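Regulatory protein of LacI family (Chloroflexus aggregans, PDB 3BBL) probably regulates transcription as a LacI-family DNA-binding protein whose core resembles periplasmic binding proteins and is likely to sense a small-molecule effector. Local coordinates at residues 111-116 / 191-196; 130-135 / 142-147. One frame throughout, in Å; residues are numbered along the deposited sequence.

Contact 1 (111-116 / 191-196); sequences AGTRQA and AIMTLN
Met193, modelled as selenomethionine, sets CG opposite its backbone N (chi1 170°) and then bends at chi2 (85°), which carries SE against the methyl of Ala116. CB of Ala116 and SE of Met193 lie 3.3 Å apart, short for a carbon and a selenium, so this detail of the model is doubtful. A second bend, at chi3 (-125°), lies away from any staggered value and brings CE round to Thr113, one helical turn before Ala116, where CG2 of Thr113 and CE of Met193 are 4.3 Å apart. The bent chain meets the helix at two points a turn apart, SE at Ala116 and CE, more loosely, at Thr113. Such a helix laid on a parallel sheet is the alpha/beta layering of the periplasmic-binding-protein fold, here in the lobe that contains helices 109-123 and 138-153. Strand 191-194 runs between strands 128-132 and 219-223, and Ile221 of the latter touches both Ala116 and Met193. Leu274, on strand 267-275, also packs against Ala116, so the methyl that meets the selenium is covered from three strands of the sheet. The polar branch of Thr113 is engaged elsewhere, its OG1 hydrogen-bonding to the carbonyl O of Arg143 on helix 138-153. Past Met193 the strand soon ends, and the chain turns into helix 197-209.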
loop_
_atom_site.group_PDB
_atom_site.type_symbol
_atom_site.label_atom_id
_atom_site.label_comp_id
_atom_site.label_asym_id
_atom_site.label_seq_id
_atom_site.Cartn_x
_atom_site.Cartn_y
_atom_site.Cartn_z
ATOM N N ALA A 111 10.139 13.441 17.636
ATOM C CA ALA A 111 9.072 14.398 17.898
ATOM C C ALA A 111 7.693 13.741 17.771
ATOM O O ALA A 111 6.746 14.121 18.463
ATOM C CB ALA A 111 9.182 15.574 16.942
ATOM N N GLY A 112 7.595 12.753 16.884
ATOM C CA GLY A 112 6.340 12.058 16.676
ATOM C C GLY A 112 5.870 11.306 17.903
ATOM O O GLY A 112 4.750 11.497 18.358
ATOM N N THR A 113 6.726 10.444 18.438
ATOM C CA THR A 113 6.385 9.666 19.619
ATOM C C THR A 113 6.269 10.557 20.857
ATOM O O THR A 113 5.405 10.342 21.695
ATOM C CB THR A 113 7.429 8.583 19.875
ATOM O OG1 THR A 113 8.731 9.179 19.902
ATOM C CG2 THR A 113 7.400 7.553 18.779
ATOM N N ARG A 114 7.131 11.561 20.974
ATOM C CA ARG A 114 7.059 12.448 22.129
ATOM C C ARG A 114 5.662 13.062 22.203
ATOM O O ARG A 114 5.013 13.069 23.258
ATOM C CB ARG A 114 8.112 13.556 22.028
ATOM C CG ARG A 114 8.070 14.548 23.189
ATOM C CD ARG A 114 9.250 15.508 23.156
ATOM N NE ARG A 114 9.273 16.298 21.927
ATOM C CZ ARG A 114 10.287 16.331 21.060
ATOM N NH1 ARG A 114 11.397 15.618 21.271
ATOM N NH2 ARG A 114 10.178 17.066 19.960
ATOM N N GLN A 115 5.195 13.555 21.064
ATOM C CA GLN A 115 3.887 14.179 20.979
ATOM C C GLN A 115 2.788 13.177 21.340
ATOM O O GLN A 115 1.853 13.500 22.071
ATOM C CB GLN A 115 3.679 14.695 19.564
ATOM C CG GLN A 115 2.657 15.791 19.424
ATOM C CD GLN A 115 2.478 16.200 17.979
ATOM O OE1 GLN A 115 3.454 16.280 17.223
ATOM N NE2 GLN A 115 1.236 16.469 17.582
ATOM N N ALA A 116 2.907 11.959 20.831
ATOM C CA ALA A 116 1.919 10.934 21.120
ATOM C C ALA A 116 1.883 10.674 22.621
ATOM O O ALA A 116 0.814 10.656 23.225
ATOM C CB ALA A 116 2.249 9.640 20.362
ATOM N N ALA A 191 -2.038 2.401 28.629
ATOM C CA ALA A 191 -1.833 2.890 27.284
ATOM C C ALA A 191 -0.588 2.263 26.655
ATOM O O ALA A 191 0.412 2.009 27.330
ATOM C CB ALA A 191 -1.731 4.412 27.283
ATOM N N ILE A 192 -0.671 2.007 25.355
ATOM C CA ILE A 192 0.426 1.410 24.617
ATOM C C ILE A 192 0.743 2.171 23.339
ATOM O O ILE A 192 -0.136 2.440 22.523
ATOM C CB ILE A 192 0.112 -0.063 24.264
ATOM C CG1 ILE A 192 0.034 -0.891 25.551
ATOM C CG2 ILE A 192 1.184 -0.634 23.349
ATOM C CD1 ILE A 192 -0.322 -2.348 25.342
HETATM N N MSE A 193 2.014 2.523 23.185
HETATM C CA MSE A 193 2.517 3.218 22.004
HETATM C C MSE A 193 3.240 2.145 21.168
HETATM O O MSE A 193 3.996 1.343 21.711
HETATM C CB MSE A 193 3.495 4.315 22.458
HETATM C CG MSE A 193 4.299 4.995 21.375
HETATM SE SE MSE A 193 3.322 6.477 20.559
HETATM C CE MSE A 193 3.421 5.911 18.685
ATOM N N THR A 194 3.000 2.101 19.861
ATOM C CA THR A 194 3.682 1.109 19.019
ATOM C C THR A 194 4.515 1.802 17.935
ATOM O O THR A 194 4.210 2.928 17.534
ATOM C CB THR A 194 2.674 0.136 18.353
ATOM O OG1 THR A 194 1.871 0.836 17.399
ATOM C CG2 THR A 194 1.779 -0.481 19.402
ATOM N N LEU A 195 5.567 1.144 17.452
ATOM C CA LEU A 195 6.404 1.776 16.435
ATOM C C LEU A 195 5.912 1.721 14.999
ATOM O O LEU A 195 6.535 2.305 14.116
ATOM C CB LEU A 195 7.845 1.276 16.523
ATOM C CG LEU A 195 8.546 1.718 17.819
ATOM C CD1 LEU A 195 10.062 1.732 17.603
ATOM C CD2 LEU A 195 8.068 3.096 18.241
ATOM N N ASN A 196 4.814 1.008 14.763
ATOM C CA ASN A 196 4.172 0.966 13.451
ATOM C C ASN A 196 2.744 0.483 13.657
ATOM O O ASN A 196 2.431 -0.074 14.704
ATOM C CB ASN A 196 4.963 0.129 12.420
ATOM C CG ASN A 196 4.798 -1.364 12.578
ATOM O OD1 ASN A 196 5.445 -2.131 11.865
ATOM N ND2 ASN A 196 3.949 -1.791 13.490
#

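Contact 2 (130-135 / 142-147); sequences ILAWPE and DRLQGY
Ile130 meets Tyr147 and Leu144 together and buries more surface here than any other residue of the two segments. Its CG1 stands anti to the backbone N (chi1 -176°), which sends CD1 toward the helix and leaves CG2 between N and the carbonyl carbon, where it sits over the tyrosine ring. CG2 of Ile130 lies 3.8 Å from the centroid of the Tyr147 ring and only 11° off its normal, a CH-pi contact over the middle of the face. The two side chains run past each other in opposite senses, so CD1 of Ile130 reaches back to CB of Tyr147 (3.9 Å). Leu144, one helical turn earlier, crosses Ile130 at a slant: its CD1 touches CD1 of Ile130 at 3.9 Å and comes within 4.4 Å of CB of Ala132. The hydroxyl of Tyr147 passes beyond this apolar patch to hydrogen-bond with the carbonyl O of Ile128. With an alanine here, CG2 of Ile130 would probably lose the ring beneath it and the Ile128 carbonyl its hydroxyl partner. Past the strand end, NH1 of Arg143 approaches CH2 of Trp133 obliquely (3.4 Å), guanidinium and indole planes 48° apart; this nitrogen also makes a weak hydrogen bond to Leu195 O and a long, weak ion pair with Asp224. Arg143, Trp133 and Asp224 gather past the C-terminal end of strand 128-132, consistent with the effector-binding cleft of LacI-type regulators. The segments belong to the beta-alpha-beta unit 128-132, 138-153, 163-165. Strand 128-132 lies between strands 163-165 and 191-194, its residues 130-132 nearly antiparallel to 142-147 of the helix, while Thr110 OG1, at the start of helix 109-123, hydrogen-bonds to Asp142 O.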
loop_
_atom_site.group_PDB
_atom_site.type_symbol
_atom_site.label_atom_id
_atom_site.label_comp_id
_atom_site.label_asym_id
_atom_site.label_seq_id
_atom_site.Cartn_x
_atom_site.Cartn_y
_atom_site.Cartn_z
ATOM N N ILE A 130 5.450 0.640 25.602
ATOM C CA ILE A 130 5.771 0.814 24.194
ATOM C C ILE A 130 6.299 -0.466 23.540
ATOM O O ILE A 130 7.103 -1.204 24.120
ATOM C CB ILE A 130 6.811 1.963 24.005
ATOM C CG1 ILE A 130 7.059 2.209 22.517
ATOM C CG2 ILE A 130 8.109 1.634 24.762
ATOM C CD1 ILE A 130 7.984 3.383 22.246
ATOM N N LEU A 131 5.811 -0.726 22.337
ATOM C CA LEU A 131 6.238 -1.872 21.556
ATOM C C LEU A 131 7.281 -1.291 20.603
ATOM O O LEU A 131 6.955 -0.653 19.606
ATOM C CB LEU A 131 5.045 -2.460 20.801
ATOM C CG LEU A 131 3.863 -2.804 21.718
ATOM C CD1 LEU A 131 2.806 -3.570 20.935
ATOM C CD2 LEU A 131 4.349 -3.622 22.905
ATOM N N ALA A 132 8.547 -1.497 20.939
ATOM C CA ALA A 132 9.648 -0.951 20.159
ATOM C C ALA A 132 10.400 -1.976 19.312
ATOM O O ALA A 132 10.070 -3.165 19.300
ATOM C CB ALA A 132 10.612 -0.240 21.097
ATOM N N TRP A 133 11.426 -1.497 18.615
ATOM C CA TRP A 133 12.232 -2.337 17.739
ATOM C C TRP A 133 13.617 -2.615 18.320
ATOM O O TRP A 133 13.997 -2.042 19.339
ATOM C CB TRP A 133 12.375 -1.660 16.369
ATOM C CG TRP A 133 11.088 -1.467 15.641
ATOM C CD1 TRP A 133 9.920 -2.132 15.855
ATOM C CD2 TRP A 133 10.848 -0.581 14.537
ATOM N NE1 TRP A 133 8.965 -1.718 14.960
ATOM C CE2 TRP A 133 9.507 -0.767 14.138
ATOM C CE3 TRP A 133 11.637 0.349 13.848
ATOM C CZ2 TRP A 133 8.933 -0.056 13.076
ATOM C CZ3 TRP A 133 11.065 1.057 12.791
ATOM C CH2 TRP A 133 9.726 0.849 12.418
ATOM N N PRO A 134 14.394 -3.500 17.670
ATOM C CA PRO A 134 15.744 -3.839 18.140
ATOM C C PRO A 134 16.649 -2.617 18.228
ATOM O O PRO A 134 16.387 -1.600 17.590
ATOM C CB PRO A 134 16.223 -4.846 17.100
ATOM C CG PRO A 134 14.961 -5.522 16.690
ATOM C CD PRO A 134 14.016 -4.357 16.532
ATOM N N GLU A 135 17.723 -2.735 19.005
ATOM C CA GLU A 135 18.669 -1.637 19.218
ATOM C C GLU A 135 19.464 -1.213 17.991
ATOM O O GLU A 135 19.967 -0.089 17.935
ATOM C CB GLU A 135 19.651 -1.997 20.331
ATOM C CG GLU A 135 19.007 -2.585 21.572
ATOM C CD GLU A 135 19.998 -2.745 22.706
ATOM O OE1 GLU A 135 21.089 -3.310 22.470
ATOM O OE2 GLU A 135 19.683 -2.308 23.833
ATOM N N ASP A 142 15.186 6.429 17.218
ATOM C CA ASP A 142 14.672 7.793 17.162
ATOM C C ASP A 142 13.286 7.841 17.776
ATOM O O ASP A 142 12.999 8.673 18.634
ATOM C CB ASP A 142 14.593 8.303 15.720
ATOM C CG ASP A 142 15.920 8.810 15.209
ATOM O OD1 ASP A 142 16.701 8.008 14.660
ATOM O OD2 ASP A 142 16.184 10.017 15.366
ATOM N N ARG A 143 12.431 6.933 17.329
ATOM C CA ARG A 143 11.068 6.873 17.825
ATOM C C ARG A 143 11.000 6.516 19.309
ATOM O O ARG A 143 10.194 7.070 20.043
ATOM C CB ARG A 143 10.264 5.886 16.986
ATOM C CG ARG A 143 10.122 6.346 15.536
ATOM C CD ARG A 143 9.368 5.341 14.688
ATOM N NE ARG A 143 9.281 5.778 13.308
ATOM C CZ ARG A 143 8.741 5.061 12.329
ATOM N NH1 ARG A 143 8.229 3.862 12.567
ATOM N NH2 ARG A 143 8.714 5.552 11.105
ATOM N N LEU A 144 11.853 5.603 19.750
ATOM C CA LEU A 144 11.870 5.222 21.149
ATOM C C LEU A 144 12.321 6.399 22.008
ATOM O O LEU A 144 11.819 6.599 23.119
ATOM C CB LEU A 144 12.806 4.037 21.370
ATOM C CG LEU A 144 12.990 3.608 22.828
ATOM C CD1 LEU A 144 11.644 3.352 23.481
ATOM C CD2 LEU A 144 13.857 2.365 22.880
ATOM N N GLN A 145 13.254 7.186 21.478
ATOM C CA GLN A 145 13.794 8.343 22.187
ATOM C C GLN A 145 12.701 9.333 22.585
ATOM O O GLN A 145 12.714 9.863 23.700
ATOM C CB GLN A 145 14.852 9.037 21.313
ATOM C CG GLN A 145 15.626 10.169 21.984
ATOM C CD GLN A 145 16.261 9.752 23.302
ATOM O OE1 GLN A 145 16.908 8.700 23.398
ATOM N NE2 GLN A 145 16.086 10.583 24.324
ATOM N N GLY A 146 11.760 9.574 21.678
ATOM C CA GLY A 146 10.672 10.497 21.964
ATOM C C GLY A 146 9.851 10.057 23.165
ATOM O O GLY A 146 9.400 10.878 23.966
ATOM N N TYR A 147 9.660 8.748 23.281
ATOM C CA TYR A 147 8.927 8.153 24.388
ATOM C C TYR A 147 9.679 8.429 25.703
ATOM O O TYR A 147 9.106 8.932 26.671
ATOM C CB TYR A 147 8.802 6.641 24.148
ATOM C CG TYR A 147 8.356 5.833 25.347
ATOM C CD1 TYR A 147 7.009 5.700 25.662
ATOM C CD2 TYR A 147 9.284 5.188 26.158
ATOM C CE1 TYR A 147 6.600 4.934 26.755
ATOM C CE2 TYR A 147 8.892 4.432 27.248
ATOM C CZ TYR A 147 7.549 4.304 27.543
ATOM O OH TYR A 147 7.157 3.534 28.612
#

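From the N terminus, the chain first builds most of the other lobe and then enters helix 109-123, where contact 1 opens. Strand 128-132 follows directly; only six residues separate segment 130-135 from segment 142-147, and contact 2 closes this short loop. The chain continues through strand 163-165 and helix 170-181 to strand 191-194, which closes the 74-residue loop of contact 1, with contact 2 nested wholly inside. The contact centres are about 8 Å apart. Strands 128-132 and 191-194 are neighbours in the sheet, joined by a probable hydrogen bond between Leu131 N and Met193 O (2.8 Å); the two contacts set helices 138-153 and 109-123 on these adjoining strands.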